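Local coordinates for protein KLLA0B12012p (Kluyveromyces lactis, PDB 6Y3P) that forms the C-terminal ATP-grasp, tubulin-tyrosine-ligase-like domain of Pby1, a direct partner of the mRNA decapping enzyme Dcp2, and probably binds ATP, at residues E138-L143 with I154-T159; L107-I112 with I196-L201; F119-L124 with K158-L163; L201-L206 with D336-V341. All blocks are in the same frame, centred on the assembly; numbering follows the deposited sequence.

Contact 1: residues E138-L143 with I154-T159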
loop_
_atom_site.group_PDB
_atom_site.type_symbol
_atom_site.label_atom_id
_atom_site.label_comp_id
_atom_site.label_asym_id
_atom_site.label_seq_id
_atom_site.Cartn_x
_atom_site.Cartn_y
_atom_site.Cartn_z
ATOM N N GLU A 138 1.587 -15.841 19.791
ATOM C CA GLU A 138 1.860 -16.423 18.470
ATOM C C GLU A 138 2.710 -15.546 17.548
ATOM O O GLU A 138 3.101 -16.027 16.482
ATOM C CB GLU A 138 0.535 -16.761 17.741
ATOM C CG GLU A 138 -0.393 -17.716 18.480
ATOM C CD GLU A 138 -1.147 -18.702 17.608
ATOM O OE1 GLU A 138 -1.765 -18.271 16.606
ATOM O OE2 GLU A 138 -1.129 -19.911 17.937
ATOM N N LYS A 139 2.967 -14.268 17.916
ATOM C CA LYS A 139 3.666 -13.321 17.043
ATOM C C LYS A 139 4.795 -12.548 17.683
ATOM O O LYS A 139 4.869 -12.463 18.912
ATOM C CB LYS A 139 2.645 -12.306 16.482
ATOM C CG LYS A 139 1.744 -12.876 15.409
ATOM C CD LYS A 139 0.479 -12.080 15.242
ATOM C CE LYS A 139 -0.569 -12.910 14.535
ATOM N NZ LYS A 139 -1.803 -12.134 14.266
ATOM N N TRP A 140 5.651 -11.930 16.831
ATOM C CA TRP A 140 6.729 -11.023 17.233
ATOM C C TRP A 140 6.178 -9.618 17.066
ATOM O O TRP A 140 5.239 -9.393 16.286
ATOM C CB TRP A 140 8.008 -11.209 16.400
ATOM C CG TRP A 140 8.650 -12.559 16.565
ATOM C CD1 TRP A 140 8.090 -13.774 16.298
ATOM C CD2 TRP A 140 9.963 -12.824 17.069
ATOM N NE1 TRP A 140 8.975 -14.780 16.605
ATOM C CE2 TRP A 140 10.138 -14.225 17.066
ATOM C CE3 TRP A 140 11.008 -12.014 17.534
ATOM C CZ2 TRP A 140 11.332 -14.829 17.470
ATOM C CZ3 TRP A 140 12.178 -12.613 17.965
ATOM C CH2 TRP A 140 12.329 -14.004 17.936
ATOM N N TRP A 141 6.702 -8.682 17.854
ATOM C CA TRP A 141 6.172 -7.334 17.863
ATOM C C TRP A 141 7.266 -6.352 17.980
ATOM O O TRP A 141 8.355 -6.643 18.481
ATOM C CB TRP A 141 5.203 -7.131 19.057
ATOM C CG TRP A 141 4.037 -8.056 19.050
ATOM C CD1 TRP A 141 3.971 -9.294 19.621
ATOM C CD2 TRP A 141 2.822 -7.886 18.311
ATOM N NE1 TRP A 141 2.778 -9.902 19.292
ATOM C CE2 TRP A 141 2.041 -9.045 18.511
ATOM C CE3 TRP A 141 2.286 -6.835 17.553
ATOM C CZ2 TRP A 141 0.733 -9.161 18.017
ATOM C CZ3 TRP A 141 1.000 -6.964 17.036
ATOM C CH2 TRP A 141 0.238 -8.113 17.275
ATOM N N ILE A 142 6.958 -5.164 17.566
ATOM C CA ILE A 142 7.884 -4.076 17.676
ATOM C C ILE A 142 7.164 -2.891 18.338
ATOM O O ILE A 142 5.983 -2.646 18.057
ATOM C CB ILE A 142 8.545 -3.847 16.296
ATOM C CG1 ILE A 142 9.958 -3.377 16.482
ATOM C CG2 ILE A 142 7.747 -2.981 15.308
ATOM C CD1 ILE A 142 10.777 -3.963 15.563
ATOM N N LEU A 143 7.825 -2.284 19.342
ATOM C CA LEU A 143 7.330 -1.124 20.078
ATOM C C LEU A 143 8.004 0.116 19.472
ATOM O O LEU A 143 9.177 0.371 19.738
ATOM C CB LEU A 143 7.602 -1.249 21.586
ATOM C CG LEU A 143 7.181 -0.033 22.445
ATOM C CD1 LEU A 143 5.662 0.072 22.597
ATOM C CD2 LEU A 143 7.884 -0.036 23.780
ATOM N N ILE A 154 13.123 1.869 18.674
ATOM C CA ILE A 154 12.135 0.822 18.406
ATOM C C ILE A 154 12.701 -0.553 18.896
ATOM O O ILE A 154 13.798 -0.958 18.501
ATOM C CB ILE A 154 11.524 0.819 16.957
ATOM C CG1 ILE A 154 12.334 0.000 15.943
ATOM C CG2 ILE A 154 11.281 2.249 16.428
ATOM C CD1 ILE A 154 11.565 -0.389 14.655
ATOM N N ARG A 155 11.962 -1.210 19.819
ATOM C CA ARG A 155 12.348 -2.462 20.466
ATOM C C ARG A 155 11.410 -3.657 20.193
ATOM O O ARG A 155 10.187 -3.502 20.110
ATOM C CB ARG A 155 12.517 -2.242 21.980
ATOM C CG ARG A 155 13.700 -1.339 22.334
ATOM C CD ARG A 155 13.944 -1.241 23.826
ATOM N NE ARG A 155 14.411 -2.504 24.405
ATOM C CZ ARG A 155 14.682 -2.696 25.697
ATOM N NH1 ARG A 155 14.545 -1.703 26.568
ATOM N NH2 ARG A 155 15.087 -3.885 26.126
ATOM N N ILE A 156 12.013 -4.851 20.074
ATOM C CA ILE A 156 11.336 -6.131 19.824
ATOM C C ILE A 156 10.947 -6.810 21.137
ATOM O O ILE A 156 11.681 -6.732 22.136
ATOM C CB ILE A 156 12.214 -7.067 18.918
ATOM C CG1 ILE A 156 12.365 -6.450 17.543
ATOM C CG2 ILE A 156 11.607 -8.478 18.745
ATOM C CD1 ILE A 156 13.402 -7.054 16.739
ATOM N N PHE A 157 9.810 -7.507 21.110
ATOM C CA PHE A 157 9.277 -8.299 22.218
ATOM C C PHE A 157 8.249 -9.284 21.679
ATOM O O PHE A 157 7.783 -9.135 20.545
ATOM C CB PHE A 157 8.634 -7.382 23.266
ATOM C CG PHE A 157 7.365 -6.694 22.808
ATOM C CD1 PHE A 157 7.422 -5.501 22.089
ATOM C CD2 PHE A 157 6.114 -7.219 23.133
ATOM C CE1 PHE A 157 6.256 -4.864 21.669
ATOM C CE2 PHE A 157 4.949 -6.565 22.743
ATOM C CZ PHE A 157 5.025 -5.385 22.016
ATOM N N LYS A 158 7.853 -10.254 22.498
ATOM C CA LYS A 158 6.816 -11.226 22.148
ATOM C C LYS A 158 5.734 -11.320 23.223
ATOM O O LYS A 158 4.608 -11.684 22.899
ATOM C CB LYS A 158 7.416 -12.614 21.894
ATOM C CG LYS A 158 8.138 -12.750 20.555
ATOM C CD LYS A 158 8.076 -14.189 20.016
ATOM C CE LYS A 158 8.992 -15.164 20.724
ATOM N NZ LYS A 158 10.419 -14.746 20.668
ATOM N N THR A 159 6.064 -11.026 24.499
ATOM C CA THR A 159 5.112 -11.133 25.621
ATOM C C THR A 159 4.874 -9.816 26.409
ATOM O O THR A 159 5.696 -8.886 26.376
ATOM C CB THR A 159 5.534 -12.266 26.579
ATOM O OG1 THR A 159 6.733 -11.888 27.246
ATOM C CG2 THR A 159 5.760 -13.604 25.861
#
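Strands 140-143 and 154-157 run antiparallel at 155° in a beta hairpin, Trp141 pairing with Phe157 and Leu143 with Arg155 through two backbone hydrogen bonds each, while Ile142 faces Ile156 in the non-hydrogen-bonded pair between. The hairpin belongs to the five-stranded antiparallel sheet of this ATP-grasp domain. On the face carrying Ile142 and Ile156, Ile142 CD1 meets Ile156 CG1 at 3.6 Å and also touches Ile154 CD1. On the other face Trp141 CB makes a CH-pi contact over the Phe157 ring, 3.4 Å from CZ; the five-membered ring of Trp141 and the Phe157 ring, planes 26° apart, barely overlap. Lys158 bends at chi3 and chi4 to lie along one face of the Trp140 indole. An alanine here takes away the indole, and would probably leave the Lys158 chain less well fixed and cost the stacking on His202. Lys158 CD sits 3.5 Å from the centroid of the Trp140 five-membered ring (CH-pi), NZ 3.5 Å from that of the six-membered ring (cation-pi).

Contact 2: residues L107-I112 with I196-L201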
loop_
_atom_site.group_PDB
_atom_site.type_symbol
_atom_site.label_atom_id
_atom_site.label_comp_id
_atom_site.label_asym_id
_atom_site.label_seq_id
_atom_site.Cartn_x
_atom_site.Cartn_y
_atom_site.Cartn_z
ATOM N N LEU A 107 0.007 -7.392 8.669
ATOM C CA LEU A 107 0.773 -7.052 9.855
ATOM C C LEU A 107 -0.032 -6.055 10.605
ATOM O O LEU A 107 -0.174 -4.924 10.158
ATOM C CB LEU A 107 2.166 -6.474 9.502
ATOM C CG LEU A 107 3.118 -7.431 8.830
ATOM C CD1 LEU A 107 4.327 -6.712 8.336
ATOM C CD2 LEU A 107 3.491 -8.601 9.732
ATOM N N GLU A 108 -0.665 -6.511 11.689
ATOM C CA GLU A 108 -1.504 -5.679 12.533
ATOM C C GLU A 108 -0.657 -4.611 13.205
ATOM O O GLU A 108 0.531 -4.824 13.447
ATOM C CB GLU A 108 -2.147 -6.516 13.639
ATOM C CG GLU A 108 -3.091 -7.589 13.154
ATOM C CD GLU A 108 -3.519 -8.492 14.288
ATOM O OE1 GLU A 108 -2.659 -9.247 14.797
ATOM O OE2 GLU A 108 -4.699 -8.411 14.698
ATOM N N SER A 109 -1.273 -3.473 13.500
ATOM C CA SER A 109 -0.670 -2.373 14.243
ATOM C C SER A 109 -1.722 -1.852 15.205
ATOM O O SER A 109 -2.930 -2.006 14.969
ATOM C CB SER A 109 -0.182 -1.266 13.317
ATOM O OG SER A 109 -1.246 -0.776 12.519
ATOM N N PHE A 110 -1.264 -1.313 16.330
ATOM C CA PHE A 110 -2.125 -0.765 17.366
ATOM C C PHE A 110 -1.480 0.484 17.888
ATOM O O PHE A 110 -0.278 0.656 17.742
ATOM C CB PHE A 110 -2.318 -1.762 18.517
ATOM C CG PHE A 110 -2.824 -3.120 18.102
ATOM C CD1 PHE A 110 -1.938 -4.147 17.798
ATOM C CD2 PHE A 110 -4.189 -3.378 18.025
ATOM C CE1 PHE A 110 -2.409 -5.407 17.411
ATOM C CE2 PHE A 110 -4.656 -4.642 17.645
ATOM C CZ PHE A 110 -3.764 -5.648 17.344
ATOM N N ASN A 111 -2.291 1.371 18.469
ATOM C CA ASN A 111 -1.832 2.617 19.065
ATOM C C ASN A 111 -2.008 2.530 20.569
ATOM O O ASN A 111 -3.076 2.157 21.058
ATOM C CB ASN A 111 -2.556 3.814 18.457
ATOM C CG ASN A 111 -1.790 4.403 17.303
ATOM O OD1 ASN A 111 -1.869 3.932 16.163
ATOM N ND2 ASN A 111 -0.972 5.402 17.595
ATOM N N ILE A 112 -0.922 2.770 21.294
ATOM C CA ILE A 112 -0.933 2.714 22.750
ATOM C C ILE A 112 -0.431 4.039 23.339
ATOM O O ILE A 112 0.402 4.716 22.734
ATOM C CB ILE A 112 -0.198 1.449 23.291
ATOM C CG1 ILE A 112 -0.537 1.183 24.763
ATOM C CG2 ILE A 112 1.319 1.457 23.050
ATOM C CD1 ILE A 112 -1.094 -0.149 25.010
ATOM N N ILE A 196 3.332 2.962 18.803
ATOM C CA ILE A 196 2.684 2.021 17.905
ATOM C C ILE A 196 3.298 0.659 18.208
ATOM O O ILE A 196 4.510 0.545 18.404
ATOM C CB ILE A 196 2.736 2.409 16.389
ATOM C CG1 ILE A 196 1.976 3.740 16.126
ATOM C CG2 ILE A 196 2.156 1.270 15.503
ATOM C CD1 ILE A 196 2.277 4.437 14.785
ATOM N N VAL A 197 2.447 -0.343 18.327
ATOM C CA VAL A 197 2.838 -1.725 18.521
ATOM C C VAL A 197 2.504 -2.375 17.184
ATOM O O VAL A 197 1.336 -2.477 16.791
ATOM C CB VAL A 197 2.147 -2.385 19.728
ATOM C CG1 VAL A 197 2.422 -3.887 19.763
ATOM C CG2 VAL A 197 2.588 -1.718 21.037
ATOM N N GLN A 198 3.545 -2.710 16.442
ATOM C CA GLN A 198 3.403 -3.256 15.101
ATOM C C GLN A 198 3.920 -4.693 15.055
ATOM O O GLN A 198 5.014 -4.964 15.542
ATOM C CB GLN A 198 4.181 -2.334 14.124
ATOM C CG GLN A 198 4.279 -2.785 12.658
ATOM C CD GLN A 198 3.277 -2.141 11.734
ATOM O OE1 GLN A 198 2.624 -2.820 10.935
ATOM N NE2 GLN A 198 3.170 -0.813 11.770
ATOM N N GLU A 199 3.153 -5.602 14.430
ATOM C CA GLU A 199 3.583 -6.978 14.224
ATOM C C GLU A 199 4.905 -6.942 13.472
ATOM O O GLU A 199 5.075 -6.170 12.522
ATOM C CB GLU A 199 2.552 -7.769 13.439
ATOM C CG GLU A 199 2.912 -9.236 13.354
ATOM C CD GLU A 199 1.932 -10.110 12.609
ATOM O OE1 GLU A 199 2.303 -11.268 12.306
ATOM O OE2 GLU A 199 0.789 -9.658 12.360
ATOM N N TYR A 200 5.865 -7.707 13.958
ATOM C CA TYR A 200 7.199 -7.723 13.386
ATOM C C TYR A 200 7.513 -9.049 12.705
ATOM O O TYR A 200 7.281 -10.117 13.271
ATOM C CB TYR A 200 8.230 -7.339 14.473
ATOM C CG TYR A 200 9.679 -7.555 14.098
ATOM C CD1 TYR A 200 10.354 -6.646 13.285
ATOM C CD2 TYR A 200 10.392 -8.637 14.598
ATOM C CE1 TYR A 200 11.699 -6.833 12.951
ATOM C CE2 TYR A 200 11.723 -8.846 14.254
ATOM C CZ TYR A 200 12.373 -7.949 13.422
ATOM O OH TYR A 200 13.698 -8.160 13.124
ATOM N N LEU A 201 8.056 -8.968 11.497
ATOM C CA LEU A 201 8.487 -10.112 10.700
ATOM C C LEU A 201 9.990 -10.423 11.010
ATOM O O LEU A 201 10.907 -9.800 10.458
ATOM C CB LEU A 201 8.242 -9.795 9.218
ATOM C CG LEU A 201 8.397 -10.966 8.260
ATOM C CD1 LEU A 201 7.066 -11.466 7.846
ATOM C CD2 LEU A 201 9.182 -10.552 7.045
#
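Two backbone hydrogen bonds, exchanged by Phe110 and Val197, join strand 109-112, at the border of the five-stranded antiparallel sheet, to strand 196-200. A third, Glu199 N to Glu108 O at 2.9 Å, extends the pairing into the loop before strand 109-112; it is almost perfectly straight (179°) and meets the oxygen nearly along its C=O axis. Two CA-H...O contacts reinforce the pairing, Ser109 CA reaching Val197 O and Ile196 CA reaching Phe110 O.

Apolar contact is modest. Ile112 CG2 and Val197 CG2 touch side by side at 4.0 Å, and Ile196 CG1 lies along the Asn111 amide, 3.7 Å from ND2. Leu107 crosses Glu199 at about a right angle, its CD2 resting 3.6 Å from Glu199 CD. On the face shared with Ser109, Gln198 bends at chi2 (98°) and brings NE2 to 3.7 Å from Ser109 CB, while its OE1 accepts from Lys83.

Among the charged groups, Glu108 OE1 lies 4.2 Å from Glu199 OE2. Glu108 OE1 forms a salt bridge with Lys139; Glu199, extended with CG anti to the backbone N, forms one through OE1 with Lys342 of strand 341-347. An alanine at Glu199 removes the carboxylate, and would probably leave Lys342 without this partner and Leu107 CD2 less well packed. Two buried carboxylates so close would be expected to raise each other's pKa, which the two lysines should offset.

Contact 3: residues F119-L124 with K158-L163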
loop_
_atom_site.group_PDB
_atom_site.type_symbol
_atom_site.label_atom_id
_atom_site.label_comp_id
_atom_site.label_asym_id
_atom_site.label_seq_id
_atom_site.Cartn_x
_atom_site.Cartn_y
_atom_site.Cartn_z
ATOM N N PHE A 119 1.642 1.656 34.818
ATOM C CA PHE A 119 0.278 1.675 34.308
ATOM C C PHE A 119 0.143 1.083 32.917
ATOM O O PHE A 119 -0.865 1.327 32.248
ATOM C CB PHE A 119 -0.306 3.089 34.391
ATOM C CG PHE A 119 -0.606 3.516 35.799
ATOM C CD1 PHE A 119 -1.739 3.058 36.452
ATOM C CD2 PHE A 119 0.244 4.384 36.474
ATOM C CE1 PHE A 119 -2.025 3.471 37.752
ATOM C CE2 PHE A 119 -0.030 4.771 37.783
ATOM C CZ PHE A 119 -1.156 4.303 38.421
ATOM N N LEU A 120 1.134 0.243 32.513
ATOM C CA LEU A 120 1.181 -0.487 31.240
ATOM C C LEU A 120 -0.030 -1.412 31.130
ATOM O O LEU A 120 -0.634 -1.490 30.062
ATOM C CB LEU A 120 2.502 -1.286 31.106
ATOM C CG LEU A 120 2.791 -2.027 29.770
ATOM C CD1 LEU A 120 4.255 -1.996 29.463
ATOM C CD2 LEU A 120 2.497 -3.510 29.880
ATOM N N ASP A 121 -0.404 -2.078 32.234
ATOM C CA ASP A 121 -1.570 -2.959 32.262
ATOM C C ASP A 121 -2.886 -2.229 31.984
ATOM O O ASP A 121 -3.763 -2.822 31.365
ATOM C CB ASP A 121 -1.650 -3.774 33.562
ATOM C CG ASP A 121 -0.664 -4.930 33.651
ATOM O OD1 ASP A 121 -0.304 -5.508 32.577
ATOM O OD2 ASP A 121 -0.275 -5.287 34.785
ATOM N N ASP A 122 -3.013 -0.956 32.391
ATOM C CA ASP A 122 -4.220 -0.163 32.138
ATOM C C ASP A 122 -4.283 0.278 30.685
ATOM O O ASP A 122 -5.371 0.370 30.120
ATOM C CB ASP A 122 -4.259 1.077 33.036
ATOM C CG ASP A 122 -4.352 0.820 34.528
ATOM O OD1 ASP A 122 -4.238 -0.365 34.943
ATOM O OD2 ASP A 122 -4.530 1.803 35.285
ATOM N N ALA A 123 -3.113 0.559 30.086
ATOM C CA ALA A 123 -3.002 0.961 28.688
ATOM C C ALA A 123 -3.374 -0.210 27.762
ATOM O O ALA A 123 -3.979 0.019 26.713
ATOM C CB ALA A 123 -1.603 1.456 28.398
ATOM N N LEU A 124 -3.063 -1.458 28.185
ATOM C CA LEU A 124 -3.393 -2.680 27.448
ATOM C C LEU A 124 -4.899 -2.977 27.482
ATOM O O LEU A 124 -5.421 -3.640 26.582
ATOM C CB LEU A 124 -2.554 -3.888 27.921
ATOM C CG LEU A 124 -1.013 -3.807 27.707
ATOM C CD1 LEU A 124 -0.329 -5.063 28.199
ATOM C CD2 LEU A 124 -0.643 -3.594 26.263
ATOM N N LYS A 158 7.853 -10.254 22.498
ATOM C CA LYS A 158 6.816 -11.226 22.148
ATOM C C LYS A 158 5.734 -11.320 23.223
ATOM O O LYS A 158 4.608 -11.684 22.899
ATOM C CB LYS A 158 7.416 -12.614 21.894
ATOM C CG LYS A 158 8.138 -12.750 20.555
ATOM C CD LYS A 158 8.076 -14.189 20.016
ATOM C CE LYS A 158 8.992 -15.164 20.724
ATOM N NZ LYS A 158 10.419 -14.746 20.668
ATOM N N THR A 159 6.064 -11.026 24.499
ATOM C CA THR A 159 5.112 -11.133 25.621
ATOM C C THR A 159 4.874 -9.816 26.409
ATOM O O THR A 159 5.696 -8.886 26.376
ATOM C CB THR A 159 5.534 -12.266 26.579
ATOM O OG1 THR A 159 6.733 -11.888 27.246
ATOM C CG2 THR A 159 5.760 -13.604 25.861
ATOM N N ILE A 160 3.764 -9.790 27.166
ATOM C CA ILE A 160 3.389 -8.685 28.043
ATOM C C ILE A 160 4.518 -8.385 29.036
ATOM O O ILE A 160 4.858 -7.220 29.182
ATOM C CB ILE A 160 2.000 -8.923 28.704
ATOM C CG1 ILE A 160 0.897 -8.909 27.610
ATOM C CG2 ILE A 160 1.720 -7.888 29.804
ATOM C CD1 ILE A 160 -0.586 -9.265 27.982
ATOM N N GLU A 161 5.144 -9.423 29.652
ATOM C CA GLU A 161 6.277 -9.244 30.595
ATOM C C GLU A 161 7.499 -8.607 29.914
ATOM O O GLU A 161 8.112 -7.685 30.480
ATOM C CB GLU A 161 6.663 -10.537 31.353
ATOM C CG GLU A 161 6.475 -11.833 30.579
ATOM C CD GLU A 161 5.154 -12.562 30.777
ATOM O OE1 GLU A 161 4.140 -12.159 30.155
ATOM O OE2 GLU A 161 5.148 -13.570 31.522
ATOM N N GLN A 162 7.798 -9.047 28.668
ATOM C CA GLN A 162 8.890 -8.487 27.883
ATOM C C GLN A 162 8.618 -6.984 27.610
ATOM O O GLN A 162 9.480 -6.145 27.871
ATOM C CB GLN A 162 9.090 -9.290 26.596
ATOM C CG GLN A 162 9.902 -10.551 26.808
ATOM C CD GLN A 162 9.683 -11.601 25.741
ATOM O OE1 GLN A 162 8.931 -11.429 24.767
ATOM N NE2 GLN A 162 10.322 -12.745 25.919
ATOM N N LEU A 163 7.385 -6.650 27.205
ATOM C CA LEU A 163 6.949 -5.265 27.006
ATOM C C LEU A 163 7.037 -4.472 28.311
ATOM O O LEU A 163 7.497 -3.332 28.299
ATOM C CB LEU A 163 5.524 -5.229 26.448
ATOM C CG LEU A 163 4.997 -3.881 25.974
ATOM C CD1 LEU A 163 5.907 -3.245 24.892
ATOM C CD2 LEU A 163 3.582 -4.022 25.469
#
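The ring of Phe119, the N-cap residue of helix 120-125, has Asp122 CG of its own segment at its edge, in the ring plane. The other flat group that matters is the Gln162 amide, whose OE1 turns back on the start of helix 160-171 and accepts two backbone N-H groups: Lys158 N at 2.8 Å, in the carbonyl plane, and Thr159 N at 2.9 Å, from well above it. Thr159 answers with OG1, which takes a weak bond from Gln162 N, completing a capping box.

The contact joins helix 120-125, which follows strand 109-113, to helix 160-171, which follows strand 154-157, in the ATP-grasp domain. Leu120, with CG anti to the backbone N (chi1 -175°), sends CD1 to 3.7 Å from Leu163 O and 4.0 Å from Leu163 CG. One turn on, Leu124 slides past Ile160 in the opposite direction, CD1 lying 3.8 Å from Ile160 CG2. Leu124 CD2 approaches Leu163 CD2 more loosely, at 4.3 Å. Helix 128-136 packs against Leu124 and Ile160, through Leu130 and Leu134.

No hydrogen bond crosses between the helices, so the pairing depends on dispersion and on burial of the leucines and Ile160, while the polar bonds serve the helix start.

Contact 4: residues L201-L206 with D336-V341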
loop_
_atom_site.group_PDB
_atom_site.type_symbol
_atom_site.label_atom_id
_atom_site.label_comp_id
_atom_site.label_asym_id
_atom_site.label_seq_id
_atom_site.Cartn_x
_atom_site.Cartn_y
_atom_site.Cartn_z
ATOM N N LEU A 201 8.056 -8.968 11.497
ATOM C CA LEU A 201 8.487 -10.112 10.700
ATOM C C LEU A 201 9.990 -10.423 11.010
ATOM O O LEU A 201 10.907 -9.800 10.458
ATOM C CB LEU A 201 8.242 -9.795 9.218
ATOM C CG LEU A 201 8.397 -10.966 8.260
ATOM C CD1 LEU A 201 7.066 -11.466 7.846
ATOM C CD2 LEU A 201 9.182 -10.552 7.045
ATOM N N HIS A 202 10.216 -11.364 11.944
ATOM C CA HIS A 202 11.550 -11.771 12.430
ATOM C C HIS A 202 12.289 -12.617 11.398
ATOM O O HIS A 202 13.515 -12.705 11.398
ATOM C CB HIS A 202 11.404 -12.551 13.759
ATOM C CG HIS A 202 10.980 -13.987 13.594
ATOM N ND1 HIS A 202 9.671 -14.326 13.275
ATOM C CD2 HIS A 202 11.720 -15.123 13.662
ATOM C CE1 HIS A 202 9.654 -15.653 13.173
ATOM N NE2 HIS A 202 10.865 -16.174 13.386
ATOM N N ASN A 203 11.493 -13.178 10.500
ATOM C CA ASN A 203 11.664 -14.168 9.452
ATOM C C ASN A 203 11.808 -13.539 8.010
ATOM O O ASN A 203 11.189 -14.094 7.120
ATOM C CB ASN A 203 10.281 -14.902 9.510
ATOM C CG ASN A 203 10.269 -16.344 9.150
ATOM O OD1 ASN A 203 11.240 -17.080 9.341
ATOM N ND2 ASN A 203 9.117 -16.798 8.713
ATOM N N PRO A 204 12.485 -12.419 7.678
ATOM C CA PRO A 204 12.432 -11.957 6.276
ATOM C C PRO A 204 13.132 -12.876 5.274
ATOM O O PRO A 204 14.096 -13.509 5.641
ATOM C CB PRO A 204 13.095 -10.566 6.343
ATOM C CG PRO A 204 14.060 -10.694 7.411
ATOM C CD PRO A 204 13.348 -11.526 8.470
ATOM N N LEU A 205 12.629 -12.965 4.041
ATOM C CA LEU A 205 13.230 -13.760 2.970
ATOM C C LEU A 205 14.543 -13.074 2.583
ATOM O O LEU A 205 14.563 -11.878 2.252
ATOM C CB LEU A 205 12.282 -13.845 1.751
ATOM C CG LEU A 205 12.785 -14.564 0.496
ATOM C CD1 LEU A 205 13.217 -15.998 0.792
ATOM C CD2 LEU A 205 11.722 -14.526 -0.604
ATOM N N LEU A 206 15.635 -13.827 2.725
ATOM C CA LEU A 206 17.011 -13.388 2.463
ATOM C C LEU A 206 17.562 -14.151 1.289
ATOM O O LEU A 206 17.614 -15.380 1.332
ATOM C CB LEU A 206 17.896 -13.546 3.717
ATOM C CG LEU A 206 17.354 -12.781 4.937
ATOM C CD1 LEU A 206 18.111 -13.169 6.213
ATOM C CD2 LEU A 206 17.307 -11.259 4.677
ATOM N N ASP A 336 8.290 -13.247 3.941
ATOM C CA ASP A 336 9.022 -14.027 4.940
ATOM C C ASP A 336 9.825 -15.149 4.283
ATOM O O ASP A 336 9.659 -15.407 3.089
ATOM C CB ASP A 336 8.122 -14.527 6.115
ATOM C CG ASP A 336 7.116 -15.648 5.885
ATOM O OD1 ASP A 336 7.301 -16.441 4.922
ATOM O OD2 ASP A 336 6.190 -15.801 6.735
ATOM N N SER A 337 10.669 -15.842 5.070
ATOM C CA SER A 337 11.531 -16.914 4.569
ATOM C C SER A 337 10.762 -18.162 4.071
ATOM O O SER A 337 11.379 -19.040 3.468
ATOM C CB SER A 337 12.593 -17.275 5.596
ATOM O OG SER A 337 11.945 -17.691 6.782
ATOM N N ASP A 338 9.416 -18.193 4.248
ATOM C CA ASP A 338 8.542 -19.279 3.770
ATOM C C ASP A 338 7.726 -18.833 2.583
ATOM O O ASP A 338 6.757 -19.502 2.244
ATOM C CB ASP A 338 7.625 -19.820 4.883
ATOM C CG ASP A 338 8.391 -20.314 6.088
ATOM O OD1 ASP A 338 9.380 -21.058 5.896
ATOM O OD2 ASP A 338 8.024 -19.927 7.223
ATOM N N TYR A 339 8.148 -17.713 1.928
ATOM C CA TYR A 339 7.534 -17.101 0.745
ATOM C C TYR A 339 6.078 -16.682 1.002
ATOM O O TYR A 339 5.271 -16.660 0.084
ATOM C CB TYR A 339 7.689 -17.989 -0.519
ATOM C CG TYR A 339 9.109 -18.471 -0.739
ATOM C CD1 TYR A 339 9.551 -19.673 -0.193
ATOM C CD2 TYR A 339 10.009 -17.730 -1.507
ATOM C CE1 TYR A 339 10.854 -20.117 -0.379
ATOM C CE2 TYR A 339 11.324 -18.156 -1.688
ATOM C CZ TYR A 339 11.738 -19.355 -1.126
ATOM O OH TYR A 339 13.009 -19.820 -1.318
ATOM N N GLN A 340 5.778 -16.285 2.258
ATOM C CA GLN A 340 4.470 -15.795 2.684
ATOM C C GLN A 340 4.465 -14.276 2.683
ATOM O O GLN A 340 5.383 -13.657 3.225
ATOM C CB GLN A 340 4.066 -16.372 4.062
ATOM C CG GLN A 340 3.950 -17.923 4.128
ATOM C CD GLN A 340 3.212 -18.493 2.937
ATOM O OE1 GLN A 340 2.001 -18.326 2.793
ATOM N NE2 GLN A 340 3.934 -19.108 2.008
ATOM N N VAL A 341 3.453 -13.672 2.052
ATOM C CA VAL A 341 3.347 -12.210 1.997
ATOM C C VAL A 341 2.595 -11.648 3.206
ATOM O O VAL A 341 1.711 -12.278 3.761
ATOM C CB VAL A 341 2.782 -11.618 0.656
ATOM C CG1 VAL A 341 3.432 -12.244 -0.578
ATOM C CG2 VAL A 341 1.264 -11.715 0.582
#
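Asn203 and Ser337 meet side chain to side chain and backbone to backbone. Ser337 OG, held between its own backbone N and carbonyl carbon (chi1 59°), donates to Asn203 OD1 at 2.7 Å, arriving from well above the amide plane. Alongside it, Ser337 N donates to Asn203 O, also at 2.7 Å. Asp336 takes the same crowded first torsion (chi1 72°), which folds its carboxylate back over the following residues: OD1 accepts from Asp338 N at 2.8 Å and from Gln340 N at 3.1 Å. The first of these bonds closes an Asx turn, inside a type I beta turn from Asp336 to Tyr339 that links strands 326-335 and 341-347 of the six-stranded sheet. The Leu201 and Asp336 side chains cross at about a right angle, Leu201 CD1 3.7 Å from Asp336 CB. Leu205, its CG anti to the backbone N (chi1 176°), spreads both methyls against the Tyr339 ring, CD2 3.7 Å from Tyr339 CD2. Helix 290-313 also packs on that tyrosine, through Arg292 and Ile296.

In the fold
Contacts 1 and 2 are neighbours in the five-stranded antiparallel sheet, centres about 8 Å apart: strand 194-200 lies between strands 109-113 and 140-145, and backbone bonds such as Ile142 N to Gln198 O tie the two. Contact 3, about 11 Å from the centre of contact 1, sits where helix 160-171 follows strand 154-157, and Leu163 packs there on Phe157. Along the chain contacts 1 and 3 both fall within the loop that contact 2 closes. Contact 4 opens after it, sharing Leu201 with contact 2, its centre about 27 Å from that of contact 3. It docks the loop leaving strand 194-200 on the turn between strands 326-335 and 341-347 of the six-stranded sheet, joining two parts of the domain.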